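Local coordinates for kinesin-like protein (Caenorhabditis elegans, PDB 5X3E) that probably moves along microtubules as a kinesin-6 motor, coupling ATP hydrolysis in its P-loop motor domain to movement, at residues C160-S165 against V304-A309. Numbering follows the deposited sequence.
Sequences CIFYPS and VMAPRA
Phe162 reaches from strand 162-165 onto Val304 and Ala306, two residues that direct their side chains to the same side of strand 296-307. Its bond from CA to CB points toward 304-309, and beyond CB the side chain turns CG beside its own backbone N and anti to the carbonyl carbon (chi1 -63°); this lays the ring against segment 304-309. Phe162 CG lies 4.0 Å from Val304 CG1, and Phe162 CD1 comes closer, to 3.6 Å of the same methyl. Val304 CG1 sits over one face of the ring as a CH-pi contact, 4.1 Å from the centroid of the Phe162 ring and 29° off the normal. Val304 presents it by holding CG1 anti to its backbone N. In the kinesin motor domain, a P-loop NTPase fold, strand 296-307 belongs to the large mixed sheet, pairing with 213-225 and 325-333, whereas 162-165 forms a separate two-stranded hairpin with 169-172. Further out, CE1 and CZ meet the Ala306 methyl at the ring edge, close to the ring plane, with Phe162 CZ 3.5 Å from Ala306 CB. Over the same face as Val304 CG1, offset toward the rim, Val304 O lies 4.2 Å from Phe162 CE2. Segments 162-165 and 304-307 run at 118° to each other (N-to-C directions), with no hydrogen bond between them, leaving hairpin and sheet to meet here through apolar side chains. Ile172 and Ser216 also touch Phe162, while Phe170 of the hairpin packs on Val304 and Pro317 on Ala306.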
loop_
_atom_site.group_PDB
_atom_site.type_symbol
_atom_site.label_atom_id
_atom_site.label_comp_id
_atom_site.label_asym_id
_atom_site.label_seq_id
_atom_site.Cartn_x
_atom_site.Cartn_y
_atom_site.Cartn_z
ATOM N N CYS A 160 17.039 -15.333 7.108
ATOM C CA CYS A 160 17.729 -16.220 6.181
ATOM C C CYS A 160 17.279 -17.670 6.282
ATOM O O CYS A 160 17.924 -18.550 5.696
ATOM C CB CYS A 160 19.250 -16.127 6.347
ATOM S SG CYS A 160 19.852 -14.418 6.401
ATOM N N ILE A 161 16.198 -17.949 7.008
ATOM C CA ILE A 161 15.556 -19.254 6.904
ATOM C C ILE A 161 14.688 -19.301 5.652
ATOM O O ILE A 161 14.954 -20.062 4.713
ATOM C CB ILE A 161 14.749 -19.567 8.179
ATOM C CG1 ILE A 161 15.678 -19.628 9.393
ATOM C CG2 ILE A 161 14.026 -20.895 8.041
ATOM C CD1 ILE A 161 14.962 -19.491 10.724
ATOM N N PHE A 162 13.652 -18.467 5.611
ATOM C CA PHE A 162 13.029 -18.130 4.341
ATOM C C PHE A 162 13.953 -17.195 3.572
ATOM O O PHE A 162 14.713 -16.425 4.166
ATOM C CB PHE A 162 11.686 -17.431 4.550
ATOM C CG PHE A 162 10.645 -18.265 5.240
ATOM C CD1 PHE A 162 9.872 -19.162 4.522
ATOM C CD2 PHE A 162 10.404 -18.115 6.598
ATOM C CE1 PHE A 162 8.895 -19.912 5.149
ATOM C CE2 PHE A 162 9.432 -18.858 7.227
ATOM C CZ PHE A 162 8.678 -19.759 6.505
ATOM N N TYR A 163 13.894 -17.265 2.241
ATOM C CA TYR A 163 14.655 -16.328 1.425
ATOM C C TYR A 163 14.061 -16.272 0.025
ATOM O O TYR A 163 13.589 -17.291 -0.491
ATOM C CB TYR A 163 16.147 -16.705 1.379
ATOM C CG TYR A 163 16.465 -18.034 0.720
ATOM C CD1 TYR A 163 16.379 -19.229 1.430
ATOM C CD2 TYR A 163 16.893 -18.088 -0.600
ATOM C CE1 TYR A 163 16.686 -20.439 0.833
ATOM C CE2 TYR A 163 17.205 -19.294 -1.204
ATOM C CZ TYR A 163 17.101 -20.462 -0.482
ATOM O OH TYR A 163 17.402 -21.660 -1.084
ATOM N N PRO A 164 14.086 -15.104 -0.616
ATOM C CA PRO A 164 13.484 -14.965 -1.949
ATOM C C PRO A 164 14.227 -15.772 -3.000
ATOM O O PRO A 164 15.458 -15.852 -2.994
ATOM C CB PRO A 164 13.601 -13.463 -2.238
ATOM C CG PRO A 164 13.953 -12.822 -0.934
ATOM C CD PRO A 164 14.682 -13.846 -0.140
ATOM N N SER A 165 13.470 -16.365 -3.916
ATOM C CA SER A 165 14.040 -17.158 -4.994
ATOM C C SER A 165 13.389 -16.745 -6.309
ATOM O O SER A 165 12.478 -15.912 -6.345
ATOM C CB SER A 165 13.870 -18.655 -4.736
ATOM O OG SER A 165 12.501 -18.998 -4.642
ATOM N N VAL A 304 5.295 -14.024 4.807
ATOM C CA VAL A 304 5.698 -15.318 4.263
ATOM C C VAL A 304 5.521 -16.367 5.357
ATOM O O VAL A 304 6.219 -16.340 6.373
ATOM C CB VAL A 304 7.145 -15.281 3.766
ATOM C CG1 VAL A 304 7.580 -16.666 3.283
ATOM C CG2 VAL A 304 7.308 -14.209 2.688
ATOM N N MET A 305 4.613 -17.314 5.134
ATOM C CA MET A 305 4.257 -18.313 6.132
ATOM C C MET A 305 4.555 -19.720 5.628
ATOM O O MET A 305 4.563 -19.975 4.421
ATOM C CB MET A 305 2.773 -18.201 6.518
ATOM C CG MET A 305 2.454 -16.989 7.382
ATOM S SD MET A 305 0.724 -16.482 7.347
ATOM C CE MET A 305 -0.067 -18.010 7.787
ATOM N N ALA A 306 4.819 -20.629 6.564
ATOM C CA ALA A 306 4.999 -22.043 6.256
ATOM C C ALA A 306 4.606 -22.856 7.479
ATOM O O ALA A 306 4.738 -22.372 8.610
ATOM C CB ALA A 306 6.443 -22.371 5.848
ATOM N N PRO A 307 4.117 -24.081 7.288
ATOM C CA PRO A 307 3.701 -24.908 8.428
ATOM C C PRO A 307 4.834 -25.119 9.423
ATOM O O PRO A 307 5.961 -25.448 9.046
ATOM C CB PRO A 307 3.284 -26.228 7.769
ATOM C CG PRO A 307 2.887 -25.846 6.391
ATOM C CD PRO A 307 3.769 -24.698 5.998
ATOM N N ARG A 308 4.519 -24.930 10.703
ATOM C CA ARG A 308 5.517 -25.113 11.746
ATOM C C ARG A 308 5.908 -26.579 11.864
ATOM O O ARG A 308 5.062 -27.474 11.794
ATOM C CB ARG A 308 5.001 -24.612 13.093
ATOM C CG ARG A 308 6.062 -24.721 14.165
ATOM C CD ARG A 308 5.647 -24.173 15.507
ATOM N NE ARG A 308 6.730 -24.345 16.471
ATOM C CZ ARG A 308 6.628 -24.081 17.768
ATOM N NH1 ARG A 308 5.484 -23.631 18.265
ATOM N NH2 ARG A 308 7.671 -24.272 18.564
ATOM N N ALA A 309 7.203 -26.820 12.041
ATOM C CA ALA A 309 7.710 -28.178 12.160
ATOM C C ALA A 309 7.525 -28.701 13.579
ATOM O O ALA A 309 7.757 -27.987 14.559
ATOM C CB ALA A 309 9.185 -28.232 11.770
#